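Local coordinates for protein guanylate kinase (Stenotrophomonas maltophilia, PDB 6WCT) that phosphorylates GMP to GDP at the expense of ATP, a step probably essential for recycling GMP and, indirectly, cGMP, at residues L24-P30 and T134-I139; F78-I82 and D96-T100. One frame throughout, in Å; residues are numbered along the deposited sequence.

Contact 1: residues L24-P30 and T134-I139; sequences LYIVAAP and TVTVFI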
ATOM      1  N   LEU A  24       8.414  10.145  -3.974  1.00 48.47           N
ATOM      2  CA  LEU A  24       7.929  11.267  -3.190  1.00 45.41           C
ATOM      3  C   LEU A  24       6.724  10.828  -2.374  1.00 44.46           C
ATOM      4  O   LEU A  24       5.778  10.246  -2.916  1.00 47.41           O
ATOM      5  CB  LEU A  24       7.569  12.438  -4.102  1.00 45.65           C
ATOM      6  CG  LEU A  24       7.284  13.789  -3.451  1.00 53.55           C
ATOM      7  CD1 LEU A  24       8.444  14.193  -2.515  1.00 46.14           C
ATOM      8  CD2 LEU A  24       7.092  14.841  -4.539  1.00 41.90           C
ATOM      9  N   TYR A  25       6.791  11.059  -1.075  1.00 42.97           N
ATOM     10  CA  TYR A  25       5.751  10.699  -0.118  1.00 41.61           C
ATOM     11  C   TYR A  25       5.162  11.960   0.482  1.00 38.78           C
ATOM     12  O   TYR A  25       5.891  12.922   0.742  1.00 41.11           O
ATOM     13  CB  TYR A  25       6.318   9.820   1.001  1.00 34.03           C
ATOM     14  CG  TYR A  25       6.865   8.508   0.505  1.00 42.38           C
ATOM     15  CD1 TYR A  25       6.034   7.409   0.333  1.00 39.33           C
ATOM     16  CD2 TYR A  25       8.198   8.384   0.143  1.00 40.42           C
ATOM     17  CE1 TYR A  25       6.526   6.206  -0.124  1.00 44.18           C
ATOM     18  CE2 TYR A  25       8.696   7.183  -0.331  1.00 46.15           C
ATOM     19  CZ  TYR A  25       7.854   6.098  -0.458  1.00 46.55           C
ATOM     20  OH  TYR A  25       8.331   4.898  -0.941  1.00 54.99           O
ATOM     21  N   ILE A  26       3.840  11.973   0.668  1.00 34.36           N
ATOM     22  CA  ILE A  26       3.175  13.048   1.394  1.00 31.50           C
ATOM     23  C   ILE A  26       2.409  12.432   2.550  1.00 31.78           C
ATOM     24  O   ILE A  26       1.636  11.490   2.347  1.00 30.85           O
ATOM     25  CB  ILE A  26       2.216  13.864   0.506  1.00 32.17           C
ATOM     26  CG1 ILE A  26       2.958  14.491  -0.665  1.00 35.51           C
ATOM     27  CG2 ILE A  26       1.547  14.967   1.329  1.00 28.55           C
ATOM     28  CD1 ILE A  26       2.065  15.362  -1.532  1.00 42.82           C
ATOM     29  N   VAL A  27       2.621  12.961   3.751  1.00 31.05           N
ATOM     30  CA  VAL A  27       1.828  12.590   4.921  1.00 36.01           C
ATOM     31  C   VAL A  27       1.179  13.875   5.430  1.00 33.79           C
ATOM     32  O   VAL A  27       1.878  14.809   5.847  1.00 32.67           O
ATOM     33  CB  VAL A  27       2.660  11.928   6.032  1.00 34.11           C
ATOM     34  CG1 VAL A  27       1.756  11.595   7.207  1.00 33.06           C
ATOM     35  CG2 VAL A  27       3.385  10.705   5.528  1.00 33.03           C
ATOM     36  N   ALA A  28      -0.152  13.923   5.390  1.00 35.56           N
ATOM     37  CA  ALA A  28      -0.894  15.089   5.825  1.00 32.01           C
ATOM     38  C   ALA A  28      -1.746  14.743   7.033  1.00 35.41           C
ATOM     39  O   ALA A  28      -2.196  13.607   7.198  1.00 35.11           O
ATOM     40  CB  ALA A  28      -1.798  15.603   4.734  1.00 27.91           C
ATOM     41  N   ALA A  29      -2.013  15.751   7.831  1.00 29.44           N
ATOM     42  CA  ALA A  29      -2.799  15.622   9.047  1.00 37.11           C
ATOM     43  C   ALA A  29      -2.986  17.012   9.620  1.00 40.37           C
ATOM     44  O   ALA A  29      -2.070  17.839   9.518  1.00 46.52           O
ATOM     45  CB  ALA A  29      -2.091  14.732  10.070  1.00 27.28           C
ATOM     46  N   PRO A  30      -4.114  17.306  10.256  1.00 36.63           N
ATOM     47  CA  PRO A  30      -4.182  18.548  11.026  1.00 41.61           C
ATOM     48  C   PRO A  30      -3.152  18.477  12.138  1.00 43.81           C
ATOM     49  O   PRO A  30      -2.864  17.402  12.667  1.00 38.15           O
ATOM     50  CB  PRO A  30      -5.613  18.550  11.574  1.00 39.68           C
ATOM     51  CG  PRO A  30      -5.985  17.075  11.657  1.00 40.10           C
ATOM     52  CD  PRO A  30      -5.299  16.452  10.451  1.00 34.31           C
ATOM     53  N   THR A 134       3.259  10.310  -6.740  1.00 49.24           N
ATOM     54  CA  THR A 134       3.437  10.594  -5.321  1.00 50.84           C
ATOM     55  C   THR A 134       2.526   9.698  -4.491  1.00 38.32           C
ATOM     56  O   THR A 134       1.369   9.477  -4.834  1.00 48.47           O
ATOM     57  CB  THR A 134       3.136  12.068  -5.034  1.00 48.89           C
ATOM     58  OG1 THR A 134       4.042  12.902  -5.773  1.00 63.16           O
ATOM     59  CG2 THR A 134       3.303  12.374  -3.591  1.00 36.79           C
ATOM     60  N   VAL A 135       3.053   9.169  -3.394  1.00 50.70           N
ATOM     61  CA  VAL A 135       2.281   8.338  -2.477  1.00 35.82           C
ATOM     62  C   VAL A 135       1.798   9.246  -1.352  1.00 33.41           C
ATOM     63  O   VAL A 135       2.613   9.801  -0.612  1.00 32.21           O
ATOM     64  CB  VAL A 135       3.127   7.176  -1.930  1.00 41.18           C
ATOM     65  CG1 VAL A 135       2.351   6.392  -0.838  1.00 38.59           C
ATOM     66  CG2 VAL A 135       3.528   6.252  -3.051  1.00 43.03           C
ATOM     67  N   THR A 136       0.478   9.385  -1.193  1.00 31.34           N
ATOM     68  CA  THR A 136      -0.077  10.366  -0.256  1.00 34.16           C
ATOM     69  C   THR A 136      -0.903   9.671   0.826  1.00 30.16           C
ATOM     70  O   THR A 136      -1.703   8.784   0.525  1.00 36.64           O
ATOM     71  CB  THR A 136      -0.916  11.418  -0.991  1.00 35.32           C
ATOM     72  OG1 THR A 136      -2.063  10.791  -1.553  1.00 36.08           O
ATOM     73  CG2 THR A 136      -0.103  12.081  -2.159  1.00 32.74           C
ATOM     74  N   VAL A 137      -0.690  10.074   2.081  1.00 28.57           N
ATOM     75  CA  VAL A 137      -1.306   9.461   3.255  1.00 30.04           C
ATOM     76  C   VAL A 137      -1.939  10.546   4.120  1.00 36.99           C
ATOM     77  O   VAL A 137      -1.311  11.572   4.388  1.00 28.82           O
ATOM     78  CB  VAL A 137      -0.273   8.682   4.097  1.00 29.93           C
ATOM     79  CG1 VAL A 137      -0.967   7.983   5.293  1.00 25.40           C
ATOM     80  CG2 VAL A 137       0.552   7.707   3.225  1.00 31.96           C
ATOM     81  N   PHE A 138      -3.153  10.302   4.615  1.00 32.97           N
ATOM     82  CA  PHE A 138      -3.774  11.233   5.549  1.00 29.23           C
ATOM     83  C   PHE A 138      -3.932  10.564   6.905  1.00 29.81           C
ATOM     84  O   PHE A 138      -4.358   9.409   6.994  1.00 37.79           O
ATOM     85  CB  PHE A 138      -5.150  11.733   5.076  1.00 28.14           C
ATOM     86  CG  PHE A 138      -5.531  13.067   5.681  1.00 32.55           C
ATOM     87  CD1 PHE A 138      -6.118  13.139   6.927  1.00 35.20           C
ATOM     88  CD2 PHE A 138      -5.267  14.249   5.007  1.00 35.10           C
ATOM     89  CE1 PHE A 138      -6.440  14.365   7.485  1.00 37.91           C
ATOM     90  CE2 PHE A 138      -5.590  15.475   5.556  1.00 39.04           C
ATOM     91  CZ  PHE A 138      -6.175  15.533   6.799  1.00 38.37           C
ATOM     92  N   ILE A 139      -3.584  11.291   7.962  1.00 26.61           N
ATOM     93  CA  ILE A 139      -3.670  10.756   9.322  1.00 32.63           C
ATOM     94  C   ILE A 139      -4.765  11.516  10.042  1.00 33.85           C
ATOM     95  O   ILE A 139      -4.746  12.754  10.098  1.00 32.20           O
ATOM     96  CB  ILE A 139      -2.321  10.823  10.055  1.00 30.45           C
ATOM     97  CG1 ILE A 139      -1.289   9.977   9.284  1.00 32.89           C
ATOM     98  CG2 ILE A 139      -2.465  10.349  11.491  1.00 33.03           C
ATOM     99  CD1 ILE A 139       0.068   9.838   9.942  1.00 33.56           C
TER
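Strands 24-28 and 135-139 run side by side in the same direction, their axes 4.6 Å apart and 14° from parallel. Five backbone hydrogen bonds join them in parallel register: V135 N to L24 O (3.0 Å), I26 N to V135 O (2.8 Å), V137 N to I26 O (2.7 Å), A28 N to V137 O (2.8 Å) and I139 N to A28 O (2.8 Å). On one face lie Y25, V27, V135 and V137; Y25, V135 and V137 pack against helix 188-203, where Y25 OH bonds S202 OG. I26, A28, T136 and F138 occupy the other; there A28 CB lies 3.7 Å from F138 CD2, and T136 OG1 turns to the backbone of D180. Past the strand end, A29 CA sits over the F138 ring face and P30 CD packs 3.8 Å from F138 CE1. Strand 24-28 is the middle strand of a P-loop kinase sheet, order 2-3-1-4-5, here paired with its neighbour 135-140, and leads at A29 into the Walker A loop whose K35 NZ bonds A29 O.

Contact 2: residues F78-I82 and D96-T100; sequences FEQMI and DWKGT. With 5GP (guanosine-5'-monophosphate), chain E.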
ATOM      1  N   PHE A  78       9.540  35.441   2.722  1.00 64.62           N
ATOM      2  CA  PHE A  78       8.853  34.330   2.081  1.00 62.63           C
ATOM      3  C   PHE A  78       8.311  34.744   0.722  1.00 62.18           C
ATOM      4  O   PHE A  78       8.507  34.039  -0.273  1.00 60.22           O
ATOM      5  CB  PHE A  78       7.732  33.813   2.972  1.00 55.84           C
ATOM      6  CG  PHE A  78       7.219  32.472   2.562  1.00 52.50           C
ATOM      7  CD1 PHE A  78       6.406  32.338   1.438  1.00 58.42           C
ATOM      8  CD2 PHE A  78       7.542  31.345   3.290  1.00 49.96           C
ATOM      9  CE1 PHE A  78       5.929  31.101   1.051  1.00 52.56           C
ATOM     10  CE2 PHE A  78       7.059  30.098   2.908  1.00 50.68           C
ATOM     11  CZ  PHE A  78       6.256  29.982   1.785  1.00 46.68           C
ATOM     12  N   GLU A  79       7.646  35.904   0.660  1.00 62.25           N
ATOM     13  CA  GLU A  79       7.124  36.373  -0.619  1.00 71.08           C
ATOM     14  C   GLU A  79       8.256  36.721  -1.576  1.00 74.95           C
ATOM     15  O   GLU A  79       8.107  36.558  -2.792  1.00 71.03           O
ATOM     16  CB  GLU A  79       6.178  37.557  -0.410  1.00 79.21           C
ATOM     17  CG  GLU A  79       4.857  37.150   0.246  1.00 85.34           C
ATOM     18  CD  GLU A  79       3.981  38.333   0.634  1.00 98.10           C
ATOM     19  OE1 GLU A  79       2.893  38.109   1.218  1.00 90.79           O
ATOM     20  OE2 GLU A  79       4.372  39.485   0.347  1.00108.71           O
ATOM     21  N   GLN A  80       9.387  37.204  -1.047  1.00 78.05           N
ATOM     22  CA  GLN A  80      10.594  37.332  -1.860  1.00 81.52           C
ATOM     23  C   GLN A  80      11.008  35.978  -2.422  1.00 72.21           C
ATOM     24  O   GLN A  80      11.479  35.881  -3.559  1.00 69.11           O
ATOM     25  CB  GLN A  80      11.736  37.928  -1.030  1.00 86.47           C
ATOM     26  CG  GLN A  80      13.082  37.989  -1.762  1.00 95.00           C
ATOM     27  CD  GLN A  80      14.203  38.572  -0.911  1.00101.55           C
ATOM     28  OE1 GLN A  80      13.965  39.383  -0.017  1.00105.05           O
ATOM     29  NE2 GLN A  80      15.434  38.142  -1.178  1.00102.56           N
ATOM     30  N   MET A  81      10.886  34.925  -1.616  1.00 64.58           N
ATOM     31  CA  MET A  81      11.221  33.595  -2.102  1.00 66.31           C
ATOM     32  C   MET A  81      10.173  33.068  -3.073  1.00 59.70           C
ATOM     33  O   MET A  81      10.511  32.293  -3.972  1.00 66.28           O
ATOM     34  CB  MET A  81      11.395  32.635  -0.926  1.00 68.28           C
ATOM     35  CG  MET A  81      12.646  32.913  -0.101  1.00 68.06           C
ATOM     36  SD  MET A  81      12.678  31.895   1.379  1.00 67.46           S
ATOM     37  CE  MET A  81      12.996  30.274   0.678  1.00 55.92           C
ATOM     38  N   ILE A  82       8.897  33.423  -2.883  1.00 58.51           N
ATOM     39  CA  ILE A  82       7.881  33.074  -3.874  1.00 60.33           C
ATOM     40  C   ILE A  82       8.242  33.678  -5.223  1.00 72.72           C
ATOM     41  O   ILE A  82       8.346  32.972  -6.233  1.00 75.71           O
ATOM     42  CB  ILE A  82       6.483  33.532  -3.412  1.00 62.22           C
ATOM     43  CG1 ILE A  82       6.001  32.760  -2.177  1.00 58.26           C
ATOM     44  CG2 ILE A  82       5.467  33.436  -4.565  1.00 63.22           C
ATOM     45  CD1 ILE A  82       4.625  33.224  -1.675  1.00 55.77           C
ATOM     46  N   ASP A  96      -1.128  32.228   6.898  1.00 61.44           N
ATOM     47  CA  ASP A  96       0.309  32.448   6.795  1.00 54.56           C
ATOM     48  C   ASP A  96       0.845  31.599   5.654  1.00 46.64           C
ATOM     49  O   ASP A  96       0.200  30.653   5.206  1.00 54.06           O
ATOM     50  CB  ASP A  96       1.041  32.094   8.095  1.00 56.88           C
ATOM     51  CG  ASP A  96       0.805  33.106   9.205  1.00 67.70           C
ATOM     52  OD1 ASP A  96       1.358  34.235   9.138  1.00 58.75           O
ATOM     53  OD2 ASP A  96       0.056  32.759  10.151  1.00 72.05           O
ATOM     54  N   TRP A  97       2.041  31.947   5.197  1.00 43.46           N
ATOM     55  CA  TRP A  97       2.709  31.196   4.143  1.00 48.88           C
ATOM     56  C   TRP A  97       3.350  29.915   4.675  1.00 48.19           C
ATOM     57  O   TRP A  97       3.952  29.900   5.750  1.00 47.08           O
ATOM     58  CB  TRP A  97       3.790  32.053   3.499  1.00 55.78           C
ATOM     59  CG  TRP A  97       3.271  33.184   2.678  1.00 63.54           C
ATOM     60  CD1 TRP A  97       3.469  34.519   2.904  1.00 63.76           C
ATOM     61  CD2 TRP A  97       2.473  33.091   1.497  1.00 69.89           C
ATOM     62  NE1 TRP A  97       2.841  35.258   1.936  1.00 69.40           N
ATOM     63  CE2 TRP A  97       2.222  34.407   1.059  1.00 75.83           C
ATOM     64  CE3 TRP A  97       1.942  32.023   0.766  1.00 71.23           C
ATOM     65  CZ2 TRP A  97       1.460  34.684  -0.076  1.00 86.28           C
ATOM     66  CZ3 TRP A  97       1.189  32.298  -0.360  1.00 79.22           C
ATOM     67  CH2 TRP A  97       0.954  33.619  -0.771  1.00 86.83           C
ATOM     68  N   LYS A  98       3.241  28.846   3.894  1.00 46.30           N
ATOM     69  CA  LYS A  98       3.961  27.603   4.115  1.00 43.59           C
ATOM     70  C   LYS A  98       4.526  27.146   2.777  1.00 44.14           C
ATOM     71  O   LYS A  98       3.931  27.388   1.726  1.00 50.66           O
ATOM     72  CB  LYS A  98       3.053  26.513   4.704  1.00 38.51           C
ATOM     73  CG  LYS A  98       2.546  26.801   6.110  1.00 42.51           C
ATOM     74  CD  LYS A  98       3.379  26.091   7.156  1.00 40.68           C
ATOM     75  CE  LYS A  98       3.070  26.626   8.545  1.00 43.57           C
ATOM     76  NZ  LYS A  98       1.834  26.035   9.108  1.00 44.83           N
ATOM     77  N   GLY A  99       5.693  26.512   2.816  1.00 39.41           N
ATOM     78  CA  GLY A  99       6.339  26.130   1.581  1.00 42.94           C
ATOM     79  C   GLY A  99       7.476  25.131   1.683  1.00 47.56           C
ATOM     80  O   GLY A  99       8.264  25.125   2.639  1.00 45.35           O
ATOM     81  N   THR A 100       7.570  24.289   0.661  1.00 44.96           N
ATOM     82  CA  THR A 100       8.672  23.357   0.486  1.00 39.43           C
ATOM     83  C   THR A 100       9.647  23.988  -0.494  1.00 46.66           C
ATOM     84  O   THR A 100       9.281  24.252  -1.645  1.00 47.93           O
ATOM     85  CB  THR A 100       8.183  22.021  -0.076  1.00 42.27           C
ATOM     86  OG1 THR A 100       7.219  21.436   0.802  1.00 39.54           O
ATOM     87  CG2 THR A 100       9.347  21.077  -0.259  1.00 43.67           C
TER
HETATM   88  P   5GP E 301       1.168  24.201  11.649  1.00 45.26           P
HETATM   89  O1P 5GP E 301       2.585  23.772  11.938  1.00 47.58           O
HETATM   90  O2P 5GP E 301       0.172  23.958  12.783  1.00 42.03           O
HETATM   91  O3P 5GP E 301       1.028  25.624  11.167  1.00 37.46           O
HETATM   92  O5' 5GP E 301       0.671  23.366  10.410  1.00 45.44           O
HETATM   93  C5' 5GP E 301      -0.443  23.795   9.655  1.00 35.42           C
HETATM   94  C4' 5GP E 301      -0.565  22.974   8.407  1.00 37.04           C
HETATM   95  O4' 5GP E 301       0.427  23.424   7.448  1.00 34.54           O
HETATM   96  C3' 5GP E 301      -0.306  21.469   8.611  1.00 39.14           C
HETATM   97  O3' 5GP E 301      -1.256  20.706   7.880  1.00 41.08           O
HETATM   98  C2' 5GP E 301       1.056  21.263   7.963  1.00 34.27           C
HETATM   99  O2' 5GP E 301       1.283  19.965   7.461  1.00 35.85           O
HETATM  100  C1' 5GP E 301       1.005  22.296   6.854  1.00 33.24           C
HETATM  101  N9  5GP E 301       2.308  22.639   6.312  1.00 40.19           N
HETATM  102  C8  5GP E 301       3.515  22.504   6.949  1.00 42.51           C
HETATM  103  N7  5GP E 301       4.538  22.695   6.159  1.00 41.96           N
HETATM  104  C5  5GP E 301       3.970  22.990   4.930  1.00 40.98           C
HETATM  105  C6  5GP E 301       4.566  23.236   3.680  1.00 41.09           C
HETATM  106  O6  5GP E 301       5.770  23.240   3.434  1.00 42.84           O
HETATM  107  N1  5GP E 301       3.628  23.439   2.682  1.00 43.21           N
HETATM  108  C2  5GP E 301       2.268  23.405   2.863  1.00 48.14           C
HETATM  109  N2  5GP E 301       1.501  23.597   1.781  1.00 42.17           N
HETATM  110  N3  5GP E 301       1.696  23.175   4.040  1.00 40.25           N
HETATM  111  C4  5GP E 301       2.595  22.971   5.018  1.00 38.75           C
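In the GMP-binding region of this guanylate kinase, helix 75-83 packs across strand 96-101 of the small mixed sheet; the two short segments cross at 48°, with axes 9.9 Å apart. F78 leads the contact from the helix, its CA-to-CB bond pointing at the strand. W97 CB lies over the face of its ring, 3.3 Å from the centroid, in a CH-pi contact, while the F78 and W97 rings themselves are nearly parallel but slid so far apart that they barely overlap. The tip of F78 reaches the backbone, with CZ 3.5 Å from K98 C and 3.7 Å from G99 N. A side chain at G99 would collide with it, since an ideal CB would stand 2.8 Å from F78 CZ. One residue on, E79 extends along the exposed margin and accepts a hydrogen bond from the indole, W97 NE1 to E79 OE1 at 2.9 Å. M81 packs on F55 and F87 instead of this strand. I82, a turn after F78, is again directed at W97. The strand's other side faces the nucleotide: the CA-to-CB bond of K98 points away from the helix, its side chain lies on the GMP side, and G99 C is 3.1 Å from O6 of the guanine. On the helix side, I82 CD1 stands almost exactly on the normal of the W97 six-membered ring, 3.6 Å from its centroid.

In the fold
Contact 1 is wholly buried near the centre of the chain, whereas contact 2 lies about 17 Å from that centre and is partly exposed. They share no secondary-structure element: the first joins two strands of the parallel sheet, the second a helix and a strand of the mixed sheet, nested in the chain between the strands of contact 1. Main-chain hydrogen bonding dominates the former; aromatic packing and one side-chain bond at the margin hold the latter. Their centres are 20 Å apart and they do not touch, yet both border the bound GMP. A29 O makes a weak hydrogen bond to its O3', while K98, G99 and T100 line the pocket from the mixed sheet.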